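Local coordinates for antigen MTB48, Mycobacterial protein (Mycobacterium smegmatis, PDB 4WJ1), which is exported by the ESX-1 type VII secretion system and is probably involved in DNA conjugation, at least in the recipient strain, at residues A[236-239]-A[240-244]; A[138-141]-A[142-146]; A[255-258]-A[259-263]; A[145-148]-A[149-153]. All coordinates share one frame; numbering follows the deposited sequence.

From the N terminus, contact 2 (138-146) comes first, covering helix 139-147 from its N-cap to its last turn. Contact 4 (145-153) follows where that helix ends, sharing Ile145 and Ile146 with it and leading to helix 154-178. Much later come contact 1 (236-244), on helix 234-242, and contact 3 (255-263), on helix 248-272. Each joins neighbouring residues of one continuous run, so none closes a long loop. None nests within or crosses another, and only contacts 2 and 4 overlap. In space contacts 1, 2 and 3 touch pairwise, packing three helices of the PPE domain together, with Trp139 against both later helices. Contact 4 touches neither contact 1 nor contact 3.

Contact 1: residues A[236-239]-A[240-244]; sequences NVRE and FEETE
Thr243 meets Glu239 at the end of helix 234-242, where the threonine's backbone N, and less certainly its hydroxyl, approach the carbonyl O of Glu239. The backbone bond, Thr243 N to Glu239 O, is weak at 3.0 Å and bent to 127° at the hydrogen. The hydroxyl is set beside its own backbone N (chi1 -65°), which swings it towards the same carbonyl; the modelled OG1 to Glu239 O distance of 2.4 Å is doubtfully short. One residue back, Glu242 N reaches Arg238 O at 2.9 Å in a nearly straight bond (167°). The side chains of the same two residues carry opposite charges without a salt bridge: Glu242 OE1 stands 4.3 Å from Arg238 NE, well out of the guanidinium plane. This is a helix C terminus, and Thr243 is the first residue to leave helical backbone angles. Glu241 N is divided between two weak bonds, 3.4 Å to Val237 O and 3.0 Å to Arg238 O. Farther back, Asn236 ND2 holds the Glu239 carboxylate, meeting OE1 on its syn side but tilted out of the carboxylate plane, at 2.9 Å. The other end of that amide, OD1, is bonded to Thr233 N, so Asn236 links Glu239 to the start of the helix. In this part of the PPE domain Val237 packs on Trp139 and Ala143 of helix 139-147, while Phe240 rests on Ala254 and Leu258 of helix 248-272 and also meets Trp245.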
loop_
_atom_site.group_PDB
_atom_site.type_symbol
_atom_site.label_atom_id
_atom_site.label_comp_id
_atom_site.label_asym_id
_atom_site.label_seq_id
_atom_site.Cartn_x
_atom_site.Cartn_y
_atom_site.Cartn_z
ATOM N N ASN A 236 18.591 35.965 5.734
ATOM C CA ASN A 236 18.823 36.922 4.656
ATOM C C ASN A 236 17.917 38.136 4.823
ATOM O O ASN A 236 18.319 39.259 4.520
ATOM C CB ASN A 236 18.600 36.299 3.279
ATOM C CG ASN A 236 19.730 35.380 2.856
ATOM O OD1 ASN A 236 19.559 34.532 1.982
ATOM N ND2 ASN A 236 20.886 35.544 3.474
ATOM N N VAL A 237 16.701 37.916 5.321
ATOM C CA VAL A 237 15.799 39.029 5.601
ATOM C C VAL A 237 16.402 39.969 6.651
ATOM O O VAL A 237 16.425 41.196 6.480
ATOM C CB VAL A 237 14.433 38.542 6.096
ATOM C CG1 VAL A 237 13.498 39.725 6.309
ATOM C CG2 VAL A 237 13.840 37.551 5.114
ATOM N N ARG A 238 16.897 39.386 7.738
ATOM C CA ARG A 238 17.530 40.175 8.779
ATOM C C ARG A 238 18.742 40.894 8.211
ATOM O O ARG A 238 18.911 42.093 8.402
ATOM C CB ARG A 238 17.943 39.300 9.965
ATOM C CG ARG A 238 18.913 40.001 10.911
ATOM C CD ARG A 238 19.088 39.265 12.228
ATOM N NE ARG A 238 19.795 40.109 13.189
ATOM C CZ ARG A 238 21.113 40.096 13.381
ATOM N NH1 ARG A 238 21.876 39.254 12.691
ATOM N NH2 ARG A 238 21.666 40.918 14.271
ATOM N N GLU A 239 19.578 40.146 7.500
ATOM C CA GLU A 239 20.813 40.683 6.960
ATOM C C GLU A 239 20.543 41.827 5.992
ATOM O O GLU A 239 21.333 42.765 5.902
ATOM C CB GLU A 239 21.613 39.578 6.276
ATOM C CG GLU A 239 22.166 38.536 7.213
ATOM C CD GLU A 239 22.808 37.375 6.482
ATOM O OE1 GLU A 239 22.499 37.177 5.283
ATOM O OE2 GLU A 239 23.622 36.662 7.111
ATOM N N PHE A 240 19.420 41.763 5.284
ATOM C CA PHE A 240 19.085 42.819 4.341
ATOM C C PHE A 240 18.848 44.126 5.070
ATOM O O PHE A 240 19.220 45.189 4.584
ATOM C CB PHE A 240 17.858 42.446 3.513
ATOM C CG PHE A 240 17.548 43.431 2.429
ATOM C CD1 PHE A 240 18.285 43.441 1.259
ATOM C CD2 PHE A 240 16.530 44.357 2.582
ATOM C CE1 PHE A 240 18.006 44.355 0.256
ATOM C CE2 PHE A 240 16.245 45.270 1.586
ATOM C CZ PHE A 240 16.983 45.269 0.420
ATOM N N GLU A 241 18.247 44.038 6.251
ATOM C CA GLU A 241 17.948 45.218 7.055
ATOM C C GLU A 241 19.181 45.748 7.779
ATOM O O GLU A 241 19.463 46.946 7.763
ATOM C CB GLU A 241 16.847 44.900 8.069
ATOM C CG GLU A 241 16.200 46.137 8.672
ATOM C CD GLU A 241 14.783 46.355 8.169
ATOM O OE1 GLU A 241 14.396 45.712 7.162
ATOM O OE2 GLU A 241 14.063 47.182 8.774
ATOM N N GLU A 242 19.918 44.842 8.408
ATOM C CA GLU A 242 21.053 45.223 9.239
ATOM C C GLU A 242 22.293 45.616 8.428
ATOM O O GLU A 242 23.248 46.178 8.967
ATOM C CB GLU A 242 21.398 44.083 10.201
ATOM C CG GLU A 242 21.703 44.552 11.627
ATOM C CD GLU A 242 20.444 44.921 12.405
ATOM O OE1 GLU A 242 19.398 44.252 12.213
ATOM O OE2 GLU A 242 20.500 45.900 13.189
ATOM N N THR A 243 22.282 45.331 7.133
ATOM C CA THR A 243 23.429 45.657 6.295
ATOM C C THR A 243 23.496 47.154 6.028
ATOM O O THR A 243 22.495 47.778 5.670
ATOM C CB THR A 243 23.382 44.900 4.961
ATOM O OG1 THR A 243 23.517 43.503 5.218
ATOM C CG2 THR A 243 24.516 45.326 4.056
ATOM N N GLU A 244 24.679 47.731 6.207
ATOM C CA GLU A 244 24.864 49.138 5.906
ATOM C C GLU A 244 25.174 49.285 4.430
ATOM O O GLU A 244 26.285 49.006 3.986
ATOM C CB GLU A 244 25.972 49.745 6.769
ATOM C CG GLU A 244 25.613 49.802 8.247
ATOM C CD GLU A 244 26.748 50.319 9.105
ATOM O OE1 GLU A 244 27.872 50.482 8.574
ATOM O OE2 GLU A 244 26.516 50.553 10.311
#

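Contact 2: residues A[138-141]-A[142-146]; sequences DWEA and AARII
The flat guanidinium of Arg144 is laid back along the helix over Glu140, with NH2 4.1 Å from Glu140 CB and Glu140 O meeting it obliquely. Bends at chi2 (114°) and chi3 (40°) fold the arginine towards the N terminus instead of letting it extend away from the backbone. The second flat group is the indole of Trp139: Glu140 CG sits 3.4 Å above its plane, over the centre of one face, and Trp255 of helix 248-272 meets it edge-to-face. Glu140 thus faces two ways, its CG on the indole and its carboxylate on the arginine's side. The opposite charges probably attract, though at 4.3 Å between Glu140 OE1 and Arg144 NH2 they form no salt bridge.

Here helix 139-147 begins, opened by an aspartate N-cap. Asp138 OD1 accepts from Ala141 N at 3.0 Å, nearly straight (168°), using the lone pair anti to the other oxygen. The same oxygen takes a weaker bond from Glu140 N. A negative carboxylate here would probably interact favourably with the positive end of the helix. From that cap the regular i to i+4 ladder starts with Ala142 N to Asp138 O, 2.9 Å and in the carbonyl plane, and continues through Ala143, Arg144 and Ile145. Beside the Ile145 N to Ala141 O bond, Ile145 CG1 lies 3.4 Å from the same carbonyl O. Ala142 and Ile146 turn to His231, and Ile146 also rests on Leu227 and Val228 of helix 187-230.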
loop_
_atom_site.group_PDB
_atom_site.type_symbol
_atom_site.label_atom_id
_atom_site.label_comp_id
_atom_site.label_asym_id
_atom_site.label_seq_id
_atom_site.Cartn_x
_atom_site.Cartn_y
_atom_site.Cartn_z
ATOM N N ASP A 138 6.569 37.422 -2.788
ATOM C CA ASP A 138 7.670 38.258 -2.321
ATOM C C ASP A 138 8.717 37.400 -1.600
ATOM O O ASP A 138 8.360 36.473 -0.874
ATOM C CB ASP A 138 7.140 39.342 -1.391
ATOM C CG ASP A 138 8.249 40.125 -0.718
ATOM O OD1 ASP A 138 8.797 39.636 0.298
ATOM O OD2 ASP A 138 8.555 41.239 -1.192
ATOM N N TRP A 139 10.000 37.703 -1.782
ATOM C CA TRP A 139 11.046 36.805 -1.287
ATOM C C TRP A 139 11.144 36.762 0.237
ATOM O O TRP A 139 11.435 35.708 0.807
ATOM C CB TRP A 139 12.408 37.169 -1.882
ATOM C CG TRP A 139 13.048 38.431 -1.387
ATOM C CD1 TRP A 139 12.946 39.671 -1.941
ATOM C CD2 TRP A 139 13.945 38.560 -0.276
ATOM N NE1 TRP A 139 13.703 40.574 -1.229
ATOM C CE2 TRP A 139 14.326 39.916 -0.205
ATOM C CE3 TRP A 139 14.444 37.668 0.675
ATOM C CZ2 TRP A 139 15.184 40.396 0.783
ATOM C CZ3 TRP A 139 15.307 38.152 1.657
ATOM C CH2 TRP A 139 15.661 39.499 1.704
ATOM N N GLU A 140 10.904 37.884 0.904
ATOM C CA GLU A 140 10.954 37.868 2.359
ATOM C C GLU A 140 9.746 37.090 2.869
ATOM O O GLU A 140 9.863 36.268 3.779
ATOM C CB GLU A 140 10.982 39.273 2.948
ATOM C CG GLU A 140 11.828 40.264 2.161
ATOM C CD GLU A 140 11.891 41.649 2.812
ATOM O OE1 GLU A 140 11.328 41.816 3.923
ATOM O OE2 GLU A 140 12.500 42.569 2.211
ATOM N N ALA A 141 8.590 37.332 2.254
ATOM C CA ALA A 141 7.375 36.613 2.608
ATOM C C ALA A 141 7.569 35.115 2.444
ATOM O O ALA A 141 7.103 34.335 3.272
ATOM C CB ALA A 141 6.212 37.084 1.763
ATOM N N ALA A 142 8.251 34.715 1.375
ATOM C CA ALA A 142 8.438 33.297 1.103
ATOM C C ALA A 142 9.480 32.691 2.042
ATOM O O ALA A 142 9.317 31.568 2.523
ATOM C CB ALA A 142 8.825 33.085 -0.348
ATOM N N ALA A 143 10.546 33.440 2.302
ATOM C CA ALA A 143 11.583 32.997 3.228
ATOM C C ALA A 143 10.968 32.725 4.598
ATOM O O ALA A 143 11.282 31.728 5.248
ATOM C CB ALA A 143 12.695 34.037 3.325
ATOM N N ARG A 144 10.065 33.611 5.007
ATOM C CA ARG A 144 9.371 33.507 6.282
ATOM C C ARG A 144 8.571 32.219 6.353
ATOM O O ARG A 144 8.638 31.479 7.333
ATOM C CB ARG A 144 8.451 34.716 6.473
ATOM C CG ARG A 144 7.868 34.903 7.870
ATOM C CD ARG A 144 8.413 36.185 8.504
ATOM N NE ARG A 144 8.502 37.259 7.514
ATOM C CZ ARG A 144 9.274 38.334 7.637
ATOM N NH1 ARG A 144 10.040 38.490 8.712
ATOM N NH2 ARG A 144 9.286 39.253 6.678
ATOM N N ILE A 145 7.804 31.960 5.300
ATOM C CA ILE A 145 6.964 30.776 5.231
ATOM C C ILE A 145 7.827 29.524 5.262
ATOM O O ILE A 145 7.546 28.581 6.003
ATOM C CB ILE A 145 6.098 30.788 3.963
ATOM C CG1 ILE A 145 5.004 31.837 4.082
ATOM C CG2 ILE A 145 5.483 29.415 3.688
ATOM C CD1 ILE A 145 4.328 32.098 2.783
ATOM N N ILE A 146 8.888 29.525 4.458
ATOM C CA ILE A 146 9.800 28.390 4.400
ATOM C C ILE A 146 10.437 28.126 5.769
ATOM O O ILE A 146 10.489 26.986 6.236
ATOM C CB ILE A 146 10.903 28.620 3.338
ATOM C CG1 ILE A 146 10.298 28.551 1.939
ATOM C CG2 ILE A 146 11.999 27.578 3.448
ATOM C CD1 ILE A 146 11.192 29.108 0.870
#

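Contact 3: residues A[255-258]-A[259-263]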
loop_
_atom_site.group_PDB
_atom_site.type_symbol
_atom_site.label_atom_id
_atom_site.label_comp_id
_atom_site.label_asym_id
_atom_site.label_seq_id
_atom_site.Cartn_x
_atom_site.Cartn_y
_atom_site.Cartn_z
ATOM N N TRP A 255 17.875 43.866 -3.398
ATOM C CA TRP A 255 16.508 43.399 -3.225
ATOM C C TRP A 255 16.093 42.622 -4.458
ATOM O O TRP A 255 15.540 41.534 -4.357
ATOM C CB TRP A 255 15.532 44.555 -2.970
ATOM C CG TRP A 255 14.157 44.071 -2.590
ATOM C CD1 TRP A 255 13.653 43.929 -1.321
ATOM C CD2 TRP A 255 13.122 43.642 -3.483
ATOM N NE1 TRP A 255 12.363 43.438 -1.376
ATOM C CE2 TRP A 255 12.016 43.258 -2.688
ATOM C CE3 TRP A 255 13.019 43.544 -4.877
ATOM C CZ2 TRP A 255 10.823 42.776 -3.250
ATOM C CZ3 TRP A 255 11.829 43.071 -5.436
ATOM C CH2 TRP A 255 10.750 42.690 -4.620
ATOM N N ALA A 256 16.388 43.183 -5.622
ATOM C CA ALA A 256 16.048 42.555 -6.887
ATOM C C ALA A 256 16.710 41.191 -7.038
ATOM O O ALA A 256 16.058 40.217 -7.433
ATOM C CB ALA A 256 16.443 43.455 -8.029
HETATM N N MSE A 257 17.999 41.123 -6.723
HETATM C CA MSE A 257 18.739 39.867 -6.814
HETATM C C MSE A 257 18.131 38.789 -5.935
HETATM O O MSE A 257 17.957 37.650 -6.367
HETATM C CB MSE A 257 20.198 40.066 -6.431
HETATM C CG MSE A 257 21.041 40.597 -7.545
HETATM SE SE MSE A 257 22.860 40.780 -6.923
HETATM C CE MSE A 257 23.194 38.893 -6.587
ATOM N N LEU A 258 17.803 39.159 -4.705
ATOM C CA LEU A 258 17.201 38.224 -3.768
ATOM C C LEU A 258 15.812 37.822 -4.240
ATOM O O LEU A 258 15.407 36.670 -4.093
ATOM C CB LEU A 258 17.154 38.829 -2.364
ATOM C CG LEU A 258 18.546 39.067 -1.764
ATOM C CD1 LEU A 258 18.518 40.169 -0.741
ATOM C CD2 LEU A 258 19.065 37.782 -1.144
ATOM N N GLN A 259 15.087 38.770 -4.821
ATOM C CA GLN A 259 13.774 38.462 -5.364
ATOM C C GLN A 259 13.890 37.446 -6.503
ATOM O O GLN A 259 13.095 36.502 -6.585
ATOM C CB GLN A 259 13.074 39.736 -5.847
ATOM C CG GLN A 259 11.690 39.498 -6.424
ATOM C CD GLN A 259 10.728 38.916 -5.411
ATOM O OE1 GLN A 259 10.916 39.061 -4.206
ATOM N NE2 GLN A 259 9.694 38.238 -5.898
ATOM N N GLU A 260 14.886 37.622 -7.370
ATOM C CA GLU A 260 15.058 36.672 -8.466
ATOM C C GLU A 260 15.549 35.317 -7.926
ATOM O O GLU A 260 15.149 34.270 -8.433
ATOM C CB GLU A 260 16.003 37.205 -9.557
ATOM C CG GLU A 260 15.989 36.308 -10.809
ATOM C CD GLU A 260 16.755 36.837 -12.033
ATOM O OE1 GLU A 260 17.350 37.932 -11.982
ATOM O OE2 GLU A 260 16.721 36.144 -13.079
ATOM N N GLN A 261 16.370 35.322 -6.877
ATOM C CA GLN A 261 16.731 34.072 -6.209
ATOM C C GLN A 261 15.502 33.312 -5.741
ATOM O O GLN A 261 15.403 32.094 -5.924
ATOM C CB GLN A 261 17.629 34.328 -5.012
ATOM C CG GLN A 261 19.089 34.355 -5.341
ATOM C CD GLN A 261 19.918 34.889 -4.186
ATOM O OE1 GLN A 261 19.676 34.530 -3.029
ATOM N NE2 GLN A 261 20.901 35.748 -4.491
ATOM N N SER A 262 14.576 34.031 -5.118
ATOM C CA SER A 262 13.385 33.406 -4.586
ATOM C C SER A 262 12.531 32.833 -5.706
ATOM O O SER A 262 12.115 31.676 -5.652
ATOM C CB SER A 262 12.575 34.401 -3.789
ATOM O OG SER A 262 11.360 33.817 -3.366
ATOM N N GLU A 263 12.274 33.647 -6.720
ATOM C CA GLU A 263 11.446 33.219 -7.825
ATOM C C GLU A 263 12.024 31.978 -8.480
ATOM O O GLU A 263 11.304 31.002 -8.730
ATOM C CB GLU A 263 11.303 34.344 -8.838
ATOM C CG GLU A 263 10.400 35.439 -8.346
ATOM C CD GLU A 263 10.408 36.629 -9.264
ATOM O OE1 GLU A 263 11.148 36.583 -10.277
ATOM O OE2 GLU A 263 9.684 37.605 -8.968
#
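Gln259 N bonds Trp255 O at 2.8 Å, the first of four successive i to i+4 hydrogen bonds that make this a regular alpha-helical run; Glu260, Gln261 and Ser262 donate in turn to Ala256, Met257 and Leu258. One turn apart, the side chains of Trp255 and Gln259 lie side by side and point the same way. Gln259 CB stands over one face of the indole, 4.0 Å from the centroid of its six-membered ring, in a CH-pi contact. The glutamine starts anti to the backbone N and then bends at chi2 (62°), which brings the amide nearly parallel to the indole, 12° between planes, with OE1 3.7 Å from Trp255 CH2. NE2 turns the other way along the helix and donates to Glu263 OE2 at 3.1 Å in an almost straight bond (167°), meeting that oxygen from above the carboxylate plane. On another side of the helix Leu258 CD2 runs beside Gln261, 3.8 Å from its OE1.

Helix 248-272 uses this part of its length to hold the start of helix 139-147. Gln259 OE1 accepts from Trp139 N while NE2 also bonds Met137 O, so both ends of the amide grip the backbone where the chain enters that helix. Leu258 and Ser262 pack on Trp139, and Ser262 OG is bonded to His231 NE2, in the link between helices 187-230 and 234-242.

Contact 4: residues A[145-148]-A[149-153]; sequences IIHS and GDTQA
His147 and Thr151 cross at a slant, with the methyl CG2 of the threonine resting against the imidazole. The closest approach is 3.5 Å, from Thr151 CG2 to His147 ND1, and the methyl comes to the ring obliquely. Its other neighbour is the main chain, with Ile146 O also 3.5 Å from Thr151 CG2. The threonine torsion explains this: chi1 of 66° places CG2 anti to the carbonyl carbon, on the side facing the helix, and puts OG1 between the backbone N and that carbon. Beyond this packing, the polar contact across the two segments is slight. Gly149 N gives Ile146 O a weak bond of 3.5 Å, and Ile145 O, the acceptor that a further alpha-helical turn would use, is 3.7 Å from Gly149 N.

The arrangement is a helix-to-helix connection, running from the end of helix 139-147 to the start of helix 154-178. Its return is built on Asp150, whose OD1 accepts from Gln152 N at 3.1 Å in an Asx turn. A type I beta turn from Asp150 to Ala153 overlaps it, closed by Ala153 N to Asp150 O, 2.8 Å. The second carboxylate oxygen, OD2, accepts from Leu154 N, tying the turn to the incoming helix, for which Ala153 is the N-cap residue. Thr151 touches Val228 of helix 187-230, and the backbone of Asp150 is hydrogen-bonded to Pro36.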
loop_
_atom_site.group_PDB
_atom_site.type_symbol
_atom_site.label_atom_id
_atom_site.label_comp_id
_atom_site.label_asym_id
_atom_site.label_seq_id
_atom_site.Cartn_x
_atom_site.Cartn_y
_atom_site.Cartn_z
ATOM N N ILE A 145 7.804 31.960 5.300
ATOM C CA ILE A 145 6.964 30.776 5.231
ATOM C C ILE A 145 7.827 29.524 5.262
ATOM O O ILE A 145 7.546 28.581 6.003
ATOM C CB ILE A 145 6.098 30.788 3.963
ATOM C CG1 ILE A 145 5.004 31.837 4.082
ATOM C CG2 ILE A 145 5.483 29.415 3.688
ATOM C CD1 ILE A 145 4.328 32.098 2.783
ATOM N N ILE A 146 8.888 29.525 4.458
ATOM C CA ILE A 146 9.800 28.390 4.400
ATOM C C ILE A 146 10.437 28.126 5.769
ATOM O O ILE A 146 10.489 26.986 6.236
ATOM C CB ILE A 146 10.903 28.620 3.338
ATOM C CG1 ILE A 146 10.298 28.551 1.939
ATOM C CG2 ILE A 146 11.999 27.578 3.448
ATOM C CD1 ILE A 146 11.192 29.108 0.870
ATOM N N HIS A 147 10.904 29.177 6.433
ATOM C CA HIS A 147 11.719 28.941 7.611
ATOM C C HIS A 147 10.934 28.904 8.915
ATOM O O HIS A 147 11.470 28.500 9.942
ATOM C CB HIS A 147 12.845 29.961 7.663
ATOM C CG HIS A 147 13.910 29.693 6.645
ATOM N ND1 HIS A 147 15.025 28.940 6.917
ATOM C CD2 HIS A 147 13.988 30.034 5.330
ATOM C CE1 HIS A 147 15.764 28.833 5.817
ATOM N NE2 HIS A 147 15.153 29.489 4.849
ATOM N N SER A 148 9.652 29.241 8.867
ATOM C CA SER A 148 8.825 29.097 10.054
ATOM C C SER A 148 8.323 27.656 10.172
ATOM O O SER A 148 7.735 27.260 11.177
ATOM C CB SER A 148 7.659 30.083 10.027
ATOM O OG SER A 148 6.603 29.577 9.244
ATOM N N GLY A 149 8.557 26.865 9.138
ATOM C CA GLY A 149 8.203 25.463 9.195
ATOM C C GLY A 149 9.423 24.635 9.541
ATOM O O GLY A 149 10.368 25.121 10.179
ATOM N N ASP A 150 9.408 23.382 9.108
ATOM C CA ASP A 150 10.536 22.490 9.309
ATOM C C ASP A 150 11.372 22.406 8.039
ATOM O O ASP A 150 11.091 21.614 7.141
ATOM C CB ASP A 150 10.054 21.096 9.730
ATOM C CG ASP A 150 11.189 20.091 9.830
ATOM O OD1 ASP A 150 12.360 20.521 9.986
ATOM O OD2 ASP A 150 10.904 18.872 9.746
ATOM N N THR A 151 12.425 23.202 7.995
ATOM C CA THR A 151 13.258 23.341 6.814
ATOM C C THR A 151 13.979 22.045 6.478
ATOM O O THR A 151 14.630 21.941 5.429
ATOM C CB THR A 151 14.295 24.495 7.005
ATOM O OG1 THR A 151 15.219 24.155 8.047
ATOM C CG2 THR A 151 13.584 25.765 7.393
ATOM N N GLN A 152 13.857 21.052 7.355
ATOM C CA GLN A 152 14.480 19.760 7.095
ATOM C C GLN A 152 13.488 18.693 6.628
ATOM O O GLN A 152 13.894 17.580 6.268
ATOM C CB GLN A 152 15.186 19.261 8.338
ATOM C CG GLN A 152 16.540 19.877 8.567
ATOM C CD GLN A 152 17.156 19.362 9.848
ATOM O OE1 GLN A 152 16.909 19.896 10.935
ATOM N NE2 GLN A 152 17.931 18.297 9.733
ATOM N N ALA A 153 12.199 19.033 6.669
ATOM C CA ALA A 153 11.122 18.121 6.266
ATOM C C ALA A 153 11.297 16.753 6.884
ATOM O O ALA A 153 11.154 15.736 6.209
ATOM C CB ALA A 153 11.058 18.004 4.758
#